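Local coordinates for protein glyoxylate reductase (Paecilomyces sp. J18, PDB 3WNV) that probably catalyses the reduction of glyoxylate to glycolate with a nicotinamide cofactor, as a member of the D-isomer specific 2-hydroxyacid dehydrogenase family, at residues N153-G158 and Q207-S212; L215-S220 and G245-E250; L267-N272 and L289-T294. One frame throughout, in Å; residues are numbered along the deposited sequence.

Contact 1. Residues N153-G158 and Q207-S212; sequences NGKTLG and QSDVFS
Thr156 and Asp209 open this pairing with a bond from backbone to side chain: Thr156 N donates almost straight (174°) to Asp209 OD2, 2.8 Å away, on the anti lone pair of that oxygen. The carboxylate reaches it because CG stands anti to the carbonyl carbon of Asp209 (chi1 -62°), and its other oxygen, OD1, forms a salt bridge with Lys234, so each carboxylate oxygen has a partner, OD2 the amide of Thr156 and OD1 the ammonium group of Lys234. Regular parallel pairing takes over from there. Val210 N donates to Thr156 O at 3.0 Å, an oxygen that also receives a weak bond from Asp209 N. Gly158 N meets Val210 O at 2.8 Å, and Ser212 N closes the series on Gly158 O at 2.7 Å. A water lies between Thr156 OG1 and Gln207 O, though its very short distance to Gln207 O makes that link doubtful.

Packing follows the alternation of the strands. On one face Leu157 CD1 meets Val210 CG1 at 3.6 Å, and both side chains rest on Met178. On the other, Ser208 OG, bonded to Leu204 O, lies 3.3 Å from Gly158 CA, where the bare glycine lets the helix end and the strand come close. The aliphatic part of Lys155 crosses Asp209 at about a right angle, with Lys155 CB 3.7 Å from Asp209 OD2, before NZ turns to Asp151 O.

Strands 156-160 and 210-213 are adjacent inner strands of a Rossmann-type sheet in 3-2-1-4-5-6-7 order, the first of them leading into what is probably the glycine-rich dinucleotide-binding turn.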
ATOM      1  N   ASN A 153      12.777 -10.132  20.687  1.00 12.72           N
ATOM      2  CA  ASN A 153      13.010 -11.544  21.019  1.00 13.41           C
ATOM      3  C   ASN A 153      11.933 -12.156  21.952  1.00 14.29           C
ATOM      4  O   ASN A 153      11.598 -11.590  22.998  1.00 18.10           O
ATOM      5  CB  ASN A 153      14.419 -11.716  21.648  1.00 13.83           C
ATOM      6  CG  ASN A 153      14.827 -13.155  21.768  1.00 21.51           C
ATOM      7  OD1 ASN A 153      14.597 -13.935  20.867  1.00 21.86           O
ATOM      8  ND2 ASN A 153      15.430 -13.529  22.906  1.00 28.14           N
ATOM      9  N   GLY A 154      11.405 -13.317  21.571  1.00 17.54           N
ATOM     10  CA  GLY A 154      10.400 -14.015  22.354  1.00 17.65           C
ATOM     11  C   GLY A 154       8.995 -13.439  22.298  1.00 19.96           C
ATOM     12  O   GLY A 154       8.089 -13.992  22.923  1.00 20.81           O
ATOM     13  N   LYS A 155       8.804 -12.336  21.579  1.00 13.58           N
ATOM     14  CA  LYS A 155       7.500 -11.698  21.542  1.00 13.98           C
ATOM     15  C   LYS A 155       6.685 -12.153  20.341  1.00  9.92           C
ATOM     16  O   LYS A 155       7.229 -12.602  19.347  1.00 13.03           O
ATOM     17  CB  LYS A 155       7.649 -10.182  21.506  1.00 16.05           C
ATOM     18  CG  LYS A 155       8.250  -9.615  22.814  1.00 18.24           C
ATOM     19  CD  LYS A 155       8.103  -8.110  22.874  1.00 22.57           C
ATOM     20  CE  LYS A 155       8.247  -7.650  24.316  1.00 29.04           C
ATOM     21  NZ  LYS A 155       9.519  -8.169  24.896  1.00 29.81           N
ATOM     22  N   THR A 156       5.372 -11.965  20.414  1.00 10.79           N
ATOM     23  CA  THR A 156       4.471 -12.346  19.308  1.00 15.69           C
ATOM     24  C   THR A 156       4.169 -11.211  18.311  1.00  9.90           C
ATOM     25  O   THR A 156       3.687 -10.111  18.692  1.00 13.18           O
ATOM     26  CB  THR A 156       3.156 -12.934  19.888  1.00 17.10           C
ATOM     27  OG1 THR A 156       3.497 -14.084  20.647  1.00 18.09           O
ATOM     28  CG2 THR A 156       2.204 -13.370  18.787  1.00 12.32           C
ATOM     29  N   LEU A 157       4.546 -11.443  17.049  1.00  8.20           N
ATOM     30  CA  LEU A 157       4.103 -10.613  15.939  1.00  9.58           C
ATOM     31  C   LEU A 157       2.770 -11.148  15.411  1.00  9.43           C
ATOM     32  O   LEU A 157       2.663 -12.313  14.986  1.00 12.24           O
ATOM     33  CB  LEU A 157       5.146 -10.591  14.798  1.00 12.35           C
ATOM     34  CG  LEU A 157       4.636  -9.800  13.578  1.00 11.10           C
ATOM     35  CD1 LEU A 157       4.417  -8.323  13.976  1.00 13.55           C
ATOM     36  CD2 LEU A 157       5.639  -9.847  12.413  1.00 10.18           C
ATOM     37  N   GLY A 158       1.742 -10.306  15.465  1.00  8.36           N
ATOM     38  CA  GLY A 158       0.446 -10.647  14.879  1.00 10.01           C
ATOM     39  C   GLY A 158       0.243  -9.897  13.569  1.00 11.94           C
ATOM     40  O   GLY A 158       0.528  -8.695  13.454  1.00 13.11           O
ATOM     41  N   GLN A 207      -3.490 -11.657  21.577  1.00 16.94           N
ATOM     42  CA  GLN A 207      -2.177 -12.269  21.743  1.00 14.10           C
ATOM     43  C   GLN A 207      -0.978 -11.540  21.150  1.00 14.96           C
ATOM     44  O   GLN A 207       0.177 -11.875  21.494  1.00 15.84           O
ATOM     45  CB  GLN A 207      -2.209 -13.698  21.182  1.00 14.80           C
ATOM     46  CG  GLN A 207      -3.270 -14.578  21.805  1.00 17.69           C
ATOM     47  CD  GLN A 207      -3.320 -15.938  21.161  1.00 27.70           C
ATOM     48  OE1 GLN A 207      -2.340 -16.386  20.548  1.00 30.68           O
ATOM     49  NE2 GLN A 207      -4.463 -16.614  21.284  1.00 31.23           N
ATOM     50  N   SER A 208      -1.207 -10.568  20.263  1.00 14.17           N
ATOM     51  CA  SER A 208      -0.107  -9.864  19.636  1.00 10.79           C
ATOM     52  C   SER A 208       0.631  -8.896  20.578  1.00 12.02           C
ATOM     53  O   SER A 208       0.003  -7.998  21.194  1.00 13.91           O
ATOM     54  CB  SER A 208      -0.638  -9.022  18.458  1.00  9.96           C
ATOM     55  OG  SER A 208      -1.341  -9.842  17.580  1.00 15.47           O
ATOM     56  N   ASP A 209       1.956  -9.038  20.678  1.00 13.53           N
ATOM     57  CA  ASP A 209       2.750  -7.965  21.294  1.00 13.82           C
ATOM     58  C   ASP A 209       2.982  -6.793  20.343  1.00 12.33           C
ATOM     59  O   ASP A 209       2.998  -5.604  20.744  1.00 13.37           O
ATOM     60  CB  ASP A 209       4.073  -8.529  21.793  1.00 13.34           C
ATOM     61  CG  ASP A 209       3.849  -9.574  22.847  1.00 18.04           C
ATOM     62  OD1 ASP A 209       3.266  -9.215  23.895  1.00 18.22           O
ATOM     63  OD2 ASP A 209       4.164 -10.769  22.613  1.00 16.83           O
ATOM     64  N   VAL A 210       3.192  -7.141  19.082  1.00 11.30           N
ATOM     65  CA  VAL A 210       3.286  -6.186  17.987  1.00 15.14           C
ATOM     66  C   VAL A 210       2.176  -6.584  17.020  1.00 17.49           C
ATOM     67  O   VAL A 210       2.080  -7.762  16.605  1.00  9.09           O
ATOM     68  CB  VAL A 210       4.664  -6.250  17.263  1.00  9.13           C
ATOM     69  CG1 VAL A 210       4.651  -5.392  15.984  1.00  8.82           C
ATOM     70  CG2 VAL A 210       5.787  -5.743  18.192  1.00 10.07           C
ATOM     71  N   PHE A 211       1.312  -5.632  16.698  1.00 10.05           N
ATOM     72  CA  PHE A 211       0.161  -5.929  15.835  1.00 11.24           C
ATOM     73  C   PHE A 211       0.324  -5.221  14.507  1.00  9.75           C
ATOM     74  O   PHE A 211       0.375  -3.994  14.462  1.00 10.50           O
ATOM     75  CB  PHE A 211      -1.126  -5.474  16.542  1.00 11.35           C
ATOM     76  CG  PHE A 211      -2.380  -5.793  15.784  1.00 11.71           C
ATOM     77  CD1 PHE A 211      -2.813  -4.974  14.735  1.00 12.32           C
ATOM     78  CD2 PHE A 211      -3.115  -6.952  16.116  1.00 14.24           C
ATOM     79  CE1 PHE A 211      -3.987  -5.298  14.014  1.00 17.02           C
ATOM     80  CE2 PHE A 211      -4.279  -7.257  15.425  1.00 15.86           C
ATOM     81  CZ  PHE A 211      -4.712  -6.425  14.367  1.00 16.39           C
ATOM     82  N   SER A 212       0.326  -5.957  13.405  1.00  6.70           N
ATOM     83  CA  SER A 212       0.546  -5.310  12.083  1.00  5.98           C
ATOM     84  C   SER A 212      -0.528  -5.710  11.077  1.00 11.72           C
ATOM     85  O   SER A 212      -1.168  -6.767  11.204  1.00 13.91           O
ATOM     86  CB  SER A 212       1.922  -5.667  11.523  1.00 11.58           C
ATOM     87  OG  SER A 212       1.899  -7.026  11.085  1.00 16.41           O
TER
HETATM   88  O   HOH W   1       1.165 -13.651  22.923  1.00 47.77           O

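Contact 2. Residues L215-S220 and G245-E250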
ATOM      1  N   LEU A 215      -4.096  -5.203   4.767  1.00 18.37           N
ATOM      2  CA  LEU A 215      -5.372  -5.388   4.098  1.00 17.71           C
ATOM      3  C   LEU A 215      -5.502  -4.359   3.011  1.00 18.55           C
ATOM      4  O   LEU A 215      -4.992  -3.230   3.127  1.00 17.67           O
ATOM      5  CB  LEU A 215      -6.545  -5.177   5.081  1.00 13.81           C
ATOM      6  CG  LEU A 215      -6.587  -6.144   6.230  1.00 17.58           C
ATOM      7  CD1 LEU A 215      -7.727  -5.777   7.142  1.00 18.07           C
ATOM      8  CD2 LEU A 215      -6.810  -7.565   5.660  1.00 18.59           C
ATOM      9  N   ALA A 216      -6.224  -4.740   1.966  1.00 15.21           N
ATOM     10  CA  ALA A 216      -6.699  -3.818   0.968  1.00 18.68           C
ATOM     11  C   ALA A 216      -7.722  -2.930   1.645  1.00 20.42           C
ATOM     12  O   ALA A 216      -8.499  -3.381   2.495  1.00 17.45           O
ATOM     13  CB  ALA A 216      -7.331  -4.579  -0.160  1.00 22.89           C
ATOM     14  N   LEU A 217      -7.715  -1.662   1.286  1.00 17.74           N
ATOM     15  CA  LEU A 217      -8.694  -0.737   1.812  1.00 14.71           C
ATOM     16  C   LEU A 217      -9.980  -0.809   1.019  1.00 14.62           C
ATOM     17  O   LEU A 217      -9.974  -0.695  -0.215  1.00 14.48           O
ATOM     18  CB  LEU A 217      -8.135   0.683   1.707  1.00 15.53           C
ATOM     19  CG  LEU A 217      -9.012   1.765   2.287  1.00 12.19           C
ATOM     20  CD1 LEU A 217      -9.303   1.486   3.839  1.00 10.24           C
ATOM     21  CD2 LEU A 217      -8.447   3.202   2.067  1.00 10.56           C
ATOM     22  N   ASN A 218     -11.092  -0.991   1.728  1.00 11.51           N
ATOM     23  CA  ASN A 218     -12.422  -0.888   1.124  1.00 14.97           C
ATOM     24  C   ASN A 218     -13.451  -0.381   2.149  1.00 13.88           C
ATOM     25  O   ASN A 218     -13.107  -0.098   3.293  1.00 11.42           O
ATOM     26  CB  ASN A 218     -12.843  -2.229   0.438  1.00 19.50           C
ATOM     27  CG  ASN A 218     -13.027  -3.386   1.416  1.00 19.81           C
ATOM     28  OD1 ASN A 218     -13.602  -3.227   2.500  1.00 15.26           O
ATOM     29  ND2 ASN A 218     -12.573  -4.570   1.026  1.00 18.86           N
ATOM     30  N   ALA A 219     -14.722  -0.325   1.768  1.00 11.50           N
ATOM     31  CA  ALA A 219     -15.719   0.294   2.615  1.00 16.93           C
ATOM     32  C   ALA A 219     -15.891  -0.466   3.929  1.00 11.66           C
ATOM     33  O   ALA A 219     -16.305   0.107   4.938  1.00 18.46           O
ATOM     34  CB  ALA A 219     -17.043   0.378   1.872  1.00 21.74           C
ATOM     35  N   SER A 220     -15.609  -1.766   3.898  1.00 10.21           N
ATOM     36  CA  SER A 220     -15.696  -2.594   5.109  1.00 12.02           C
ATOM     37  C   SER A 220     -14.394  -2.706   5.935  1.00 16.54           C
ATOM     38  O   SER A 220     -14.457  -2.960   7.140  1.00 14.87           O
ATOM     39  CB  SER A 220     -16.205  -4.003   4.747  1.00 11.59           C
ATOM     40  OG  SER A 220     -17.533  -3.929   4.198  1.00 14.13           O
ATOM     41  N   GLY A 245      -3.697   3.877   5.754  1.00 10.10           N
ATOM     42  CA  GLY A 245      -3.867   4.407   7.099  1.00  9.52           C
ATOM     43  C   GLY A 245      -5.319   4.343   7.537  1.00 12.72           C
ATOM     44  O   GLY A 245      -5.599   4.255   8.724  1.00 12.25           O
ATOM     45  N   ALA A 246      -6.239   4.334   6.577  1.00 12.50           N
ATOM     46  CA  ALA A 246      -7.654   4.398   6.910  1.00 10.52           C
ATOM     47  C   ALA A 246      -8.201   3.071   7.405  1.00 11.31           C
ATOM     48  O   ALA A 246      -9.382   2.981   7.801  1.00 11.18           O
ATOM     49  CB  ALA A 246      -8.510   4.932   5.717  1.00 11.97           C
ATOM     50  N   LEU A 247      -7.349   2.055   7.463  1.00 14.15           N
ATOM     51  CA  LEU A 247      -7.707   0.786   8.098  1.00 11.47           C
ATOM     52  C   LEU A 247      -7.840   0.964   9.598  1.00 11.26           C
ATOM     53  O   LEU A 247      -8.464   0.144  10.286  1.00 11.32           O
ATOM     54  CB  LEU A 247      -6.638  -0.284   7.836  1.00 12.52           C
ATOM     55  CG  LEU A 247      -6.424  -0.717   6.377  1.00 11.07           C
ATOM     56  CD1 LEU A 247      -5.151  -1.586   6.367  1.00 11.05           C
ATOM     57  CD2 LEU A 247      -7.631  -1.493   5.816  1.00 12.99           C
ATOM     58  N   ILE A 248      -7.243   2.037  10.115  1.00 11.16           N
ATOM     59  CA  ILE A 248      -7.314   2.317  11.533  1.00 11.27           C
ATOM     60  C   ILE A 248      -8.064   3.630  11.707  1.00 14.72           C
ATOM     61  O   ILE A 248      -7.883   4.548  10.914  1.00 13.19           O
ATOM     62  CB  ILE A 248      -5.916   2.491  12.156  1.00 13.27           C
ATOM     63  CG1 ILE A 248      -5.078   1.264  11.861  1.00 13.75           C
ATOM     64  CG2 ILE A 248      -6.069   2.793  13.683  1.00 16.75           C
ATOM     65  CD1 ILE A 248      -3.605   1.370  12.265  1.00 13.07           C
ATOM     66  N   ASP A 249      -8.948   3.669  12.710  1.00 13.28           N
ATOM     67  CA  ASP A 249      -9.610   4.883  13.164  1.00 15.35           C
ATOM     68  C   ASP A 249      -8.526   5.708  13.873  1.00 13.71           C
ATOM     69  O   ASP A 249      -8.216   5.473  15.049  1.00 14.20           O
ATOM     70  CB  ASP A 249     -10.752   4.507  14.135  1.00 12.69           C
ATOM     71  CG  ASP A 249     -11.496   5.721  14.662  1.00 22.04           C
ATOM     72  OD1 ASP A 249     -10.962   6.833  14.542  1.00 17.66           O
ATOM     73  OD2 ASP A 249     -12.624   5.578  15.201  1.00 23.74           O
ATOM     74  N   GLU A 250      -7.902   6.628  13.138  1.00 13.75           N
ATOM     75  CA  GLU A 250      -6.684   7.269  13.640  1.00 14.56           C
ATOM     76  C   GLU A 250      -6.984   8.096  14.883  1.00 11.78           C
ATOM     77  O   GLU A 250      -6.146   8.222  15.783  1.00 15.06           O
ATOM     78  CB  GLU A 250      -6.068   8.133  12.531  1.00 13.57           C
ATOM     79  CG  GLU A 250      -4.606   8.501  12.761  1.00 15.53           C
ATOM     80  CD  GLU A 250      -3.970   9.019  11.459  1.00 18.32           C
ATOM     81  OE1 GLU A 250      -3.872   8.196  10.523  1.00 16.76           O
ATOM     82  OE2 GLU A 250      -3.605  10.235  11.344  1.00 18.41           O
TER
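Leu217 and Leu247 lie alongside each other and run in opposite directions, so that each sends its methyls past the other's flank. Contact is made branch to branch, with Leu217 CD1 3.9 Å from Leu247 CD2. Leu217 holds CG anti to its backbone N (chi1 -177°), which carries the isobutyl group over to the short 3-10 turn at 245-247. There its two methyls share one small neighbour: Leu217 CD1 and CD2 each stand 4.0 Å from Ala246 CB, like a fork set over the alanine methyl.

Both branches of Leu247 reach Leu215 CB, Leu247 CD2 the more closely at 3.9 Å. Leu247 CD1 also lies 3.6 Å from Leu215 O, and Leu247 CD2 against Ala216 O. One leucine tip therefore serves both apolar and backbone atoms of the facing loop, and no hydrogen bond joins the two segments.

Beyond the leucines, segment 215-220 folds on itself. Ser220 N donates to Asn218 OD1 at 2.8 Å in an Asx turn, and Thr221 OG1 bonds to Ala216 O and Asn218 N.

The two loops follow strands 210-213 and 237-241, neighbours in the Rossmann-type sheet, and precede helices 227-232 and 250-259. Backbone hydrogen bonds between Ala246 and His223 and between Leu247 and Ile225 tie the turn to the approach of the first helix, while Asp249 caps the start of the second through Ala252 N.

Contact 3. Residues L267-N272 and L289-T294; sequences LDVYEN and LPHIGT
Asp268 and His291 both carry CG anti to the backbone N (chi1 -165° and -153°), and these torsions send the carboxylate across to the backbone beyond His291 and turn one face of the imidazole to Val269. The setting is the carboxyl end of a Rossmann-type sheet, where strands 262-267 and 287-288 pass into loops; Leu289 N still bonds to Leu267 O at 2.9 Å as in the parallel pairing before it.

The buried carboxylate then takes two successive amides, one for each oxygen. Ile292 N reaches Asp268 OD1 at 2.8 Å and Gly293 N reaches Asp268 OD2 at 2.9 Å, both on the syn side and somewhat out of the carboxylate plane, two bonds that hold the rotation of the carboxylate. Tyr270 adds a bond from OH to Leu289 O at 2.8 Å, made above the plane of that carbonyl.

His291 ND1 bonds to Glu273 OE2, consistent with the His-Glu pair of this dehydrogenase family, and a sulfate, probably from the crystallisation liquor, lies about 4 Å from the side chain. Val269 closes one face of the imidazole in a CH-pi contact, its CG1 3.5 Å from the His291 ring centroid and 7° off the normal.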
ATOM      1  N   LEU A 267       4.395   3.735  12.009  1.00  7.59           N
ATOM      2  CA  LEU A 267       3.490   3.972  10.869  1.00 10.84           C
ATOM      3  C   LEU A 267       4.200   4.507   9.646  1.00  9.56           C
ATOM      4  O   LEU A 267       5.076   5.345   9.776  1.00  9.32           O
ATOM      5  CB  LEU A 267       2.413   4.995  11.267  1.00  8.13           C
ATOM      6  CG  LEU A 267       1.623   4.600  12.533  1.00 10.98           C
ATOM      7  CD1 LEU A 267       0.611   5.699  12.829  1.00 10.38           C
ATOM      8  CD2 LEU A 267       0.906   3.242  12.383  1.00  9.39           C
ATOM      9  N   ASP A 268       3.725   4.101   8.459  1.00  6.39           N
ATOM     10  CA  ASP A 268       4.213   4.626   7.199  1.00  8.40           C
ATOM     11  C   ASP A 268       3.022   5.213   6.495  1.00  8.95           C
ATOM     12  O   ASP A 268       3.161   5.883   5.490  1.00  9.33           O
ATOM     13  CB  ASP A 268       4.783   3.489   6.368  1.00 13.16           C
ATOM     14  CG  ASP A 268       5.641   3.979   5.192  1.00 13.76           C
ATOM     15  OD1 ASP A 268       6.427   4.950   5.375  1.00 13.39           O
ATOM     16  OD2 ASP A 268       5.519   3.370   4.105  1.00 11.03           O
ATOM     17  N   VAL A 269       1.843   5.010   7.053  1.00  7.00           N
ATOM     18  CA  VAL A 269       0.605   5.449   6.372  1.00 10.39           C
ATOM     19  C   VAL A 269      -0.411   6.034   7.338  1.00 12.42           C
ATOM     20  O   VAL A 269      -0.381   5.723   8.531  1.00 12.28           O
ATOM     21  CB  VAL A 269      -0.051   4.279   5.573  1.00  7.98           C
ATOM     22  CG1 VAL A 269       0.856   3.851   4.445  1.00  9.46           C
ATOM     23  CG2 VAL A 269      -0.391   3.093   6.507  1.00  9.87           C
ATOM     24  N   TYR A 270      -1.320   6.868   6.825  1.00 13.27           N
ATOM     25  CA  TYR A 270      -2.211   7.668   7.668  1.00 15.45           C
ATOM     26  C   TYR A 270      -3.580   7.829   7.039  1.00 14.00           C
ATOM     27  O   TYR A 270      -3.723   7.844   5.803  1.00 14.19           O
ATOM     28  CB  TYR A 270      -1.614   9.071   7.951  1.00 10.91           C
ATOM     29  CG  TYR A 270      -0.197   8.918   8.431  1.00  9.45           C
ATOM     30  CD1 TYR A 270       0.075   8.657   9.769  1.00 11.95           C
ATOM     31  CD2 TYR A 270       0.847   8.925   7.517  1.00  9.01           C
ATOM     32  CE1 TYR A 270       1.381   8.467  10.209  1.00 10.02           C
ATOM     33  CE2 TYR A 270       2.145   8.723   7.935  1.00 10.94           C
ATOM     34  CZ  TYR A 270       2.399   8.479   9.274  1.00  9.36           C
ATOM     35  OH  TYR A 270       3.705   8.280   9.661  1.00 10.94           O
ATOM     36  N   GLU A 271      -4.577   8.009   7.885  1.00 10.51           N
ATOM     37  CA  GLU A 271      -5.954   8.040   7.399  1.00 13.30           C
ATOM     38  C   GLU A 271      -6.252   9.151   6.394  1.00 18.17           C
ATOM     39  O   GLU A 271      -7.038   8.929   5.481  1.00 18.57           O
ATOM     40  CB  GLU A 271      -6.932   8.112   8.575  1.00 15.32           C
ATOM     41  CG  GLU A 271      -8.392   8.093   8.144  1.00 17.04           C
ATOM     42  CD  GLU A 271      -9.342   7.935   9.316  1.00 18.69           C
ATOM     43  OE1 GLU A 271      -8.850   7.897  10.460  1.00 18.50           O
ATOM     44  OE2 GLU A 271     -10.580   7.866   9.094  1.00 22.77           O
ATOM     45  N   ASN A 272      -5.651  10.332   6.563  1.00 16.63           N
ATOM     46  CA  ASN A 272      -5.870  11.438   5.638  1.00 19.51           C
ATOM     47  C   ASN A 272      -4.587  11.986   5.064  1.00 18.98           C
ATOM     48  O   ASN A 272      -4.394  13.206   4.969  1.00 18.57           O
ATOM     49  CB  ASN A 272      -6.650  12.537   6.342  1.00 20.28           C
ATOM     50  CG  ASN A 272      -8.049  12.077   6.708  1.00 28.42           C
ATOM     51  OD1 ASN A 272      -8.874  11.846   5.823  1.00 32.12           O
ATOM     52  ND2 ASN A 272      -8.322  11.930   7.999  1.00 32.20           N
ATOM     53  N   LEU A 289       6.936   7.567   9.497  1.00 10.44           N
ATOM     54  CA  LEU A 289       7.509   7.871   8.175  1.00 10.00           C
ATOM     55  C   LEU A 289       6.412   8.354   7.221  1.00  8.46           C
ATOM     56  O   LEU A 289       5.235   7.997   7.368  1.00 11.35           O
ATOM     57  CB  LEU A 289       8.193   6.616   7.589  1.00  8.64           C
ATOM     58  CG  LEU A 289       9.461   6.168   8.353  1.00 12.30           C
ATOM     59  CD1 LEU A 289       9.922   4.817   7.799  1.00 10.43           C
ATOM     60  CD2 LEU A 289      10.579   7.206   8.193  1.00 11.29           C
ATOM     61  N   PRO A 290       6.792   9.174   6.224  1.00 11.37           N
ATOM     62  CA  PRO A 290       5.777   9.702   5.280  1.00 12.55           C
ATOM     63  C   PRO A 290       5.580   8.832   4.048  1.00 12.30           C
ATOM     64  O   PRO A 290       5.870   9.239   2.898  1.00 15.79           O
ATOM     65  CB  PRO A 290       6.339  11.063   4.890  1.00 12.51           C
ATOM     66  CG  PRO A 290       7.894  10.848   4.958  1.00 10.32           C
ATOM     67  CD  PRO A 290       8.082   9.893   6.150  1.00  8.34           C
ATOM     68  N   HIS A 291       5.131   7.612   4.305  1.00  8.91           N
ATOM     69  CA  HIS A 291       4.825   6.645   3.252  1.00  5.42           C
ATOM     70  C   HIS A 291       5.966   6.446   2.280  1.00  9.06           C
ATOM     71  O   HIS A 291       5.787   6.659   1.064  1.00 11.45           O
ATOM     72  CB  HIS A 291       3.526   7.058   2.506  1.00  6.84           C
ATOM     73  CG  HIS A 291       2.790   5.913   1.915  1.00 12.24           C
ATOM     74  ND1 HIS A 291       1.480   6.007   1.483  1.00 14.85           N
ATOM     75  CD2 HIS A 291       3.147   4.613   1.712  1.00 11.21           C
ATOM     76  CE1 HIS A 291       1.084   4.838   1.015  1.00 15.32           C
ATOM     77  NE2 HIS A 291       2.079   3.972   1.150  1.00 14.53           N
ATOM     78  N   ILE A 292       7.095   5.952   2.817  1.00  7.63           N
ATOM     79  CA  ILE A 292       8.292   5.735   2.021  1.00  6.39           C
ATOM     80  C   ILE A 292       8.510   4.264   1.651  1.00  8.91           C
ATOM     81  O   ILE A 292       9.539   3.939   1.050  1.00 11.59           O
ATOM     82  CB  ILE A 292       9.575   6.261   2.699  1.00  7.92           C
ATOM     83  CG1 ILE A 292       9.997   5.400   3.912  1.00  8.81           C
ATOM     84  CG2 ILE A 292       9.445   7.786   3.040  1.00 13.17           C
ATOM     85  CD1 ILE A 292      11.410   5.788   4.403  1.00 11.25           C
ATOM     86  N   GLY A 293       7.568   3.415   2.015  1.00  6.58           N
ATOM     87  CA  GLY A 293       7.677   1.956   1.831  1.00 13.90           C
ATOM     88  C   GLY A 293       8.426   1.515   0.581  1.00 13.52           C
ATOM     89  O   GLY A 293       9.474   0.891   0.635  1.00 11.48           O
ATOM     90  N   THR A 294       7.908   1.904  -0.577  1.00  8.56           N
ATOM     91  CA  THR A 294       8.500   1.471  -1.844  1.00 12.14           C
ATOM     92  C   THR A 294       9.401   2.508  -2.493  1.00 11.93           C
ATOM     93  O   THR A 294       9.776   2.348  -3.663  1.00 12.32           O
ATOM     94  CB  THR A 294       7.387   1.036  -2.828  1.00 13.39           C
ATOM     95  OG1 THR A 294       6.432   2.111  -2.962  1.00 14.68           O
ATOM     96  CG2 THR A 294       6.681  -0.244  -2.312  1.00 18.21           C
TER

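How the contacts relate
The three contacts come in series along the chain, and all lie in the NAD-binding domain, built on one seven-stranded parallel sheet. Contact 1 joins two inner strands, its centre about 21 Å from the centres of both others. Contact 2 continues from it, since residues 215-220 follow the strand that ends at 213, and joins the loops after strands 210-213 and 237-241. Contact 3 lies next across the sheet, after strands 262-267 and 287-288; its centre is about 13 Å from that of contact 2, and the two touch through Glu250 OE1 and Glu271 N, probably hydrogen-bonded. Contacts 2 and 3 thus join successive loops beyond the strand ends, and the loops of contact 3 carry His291, a probable active-site residue.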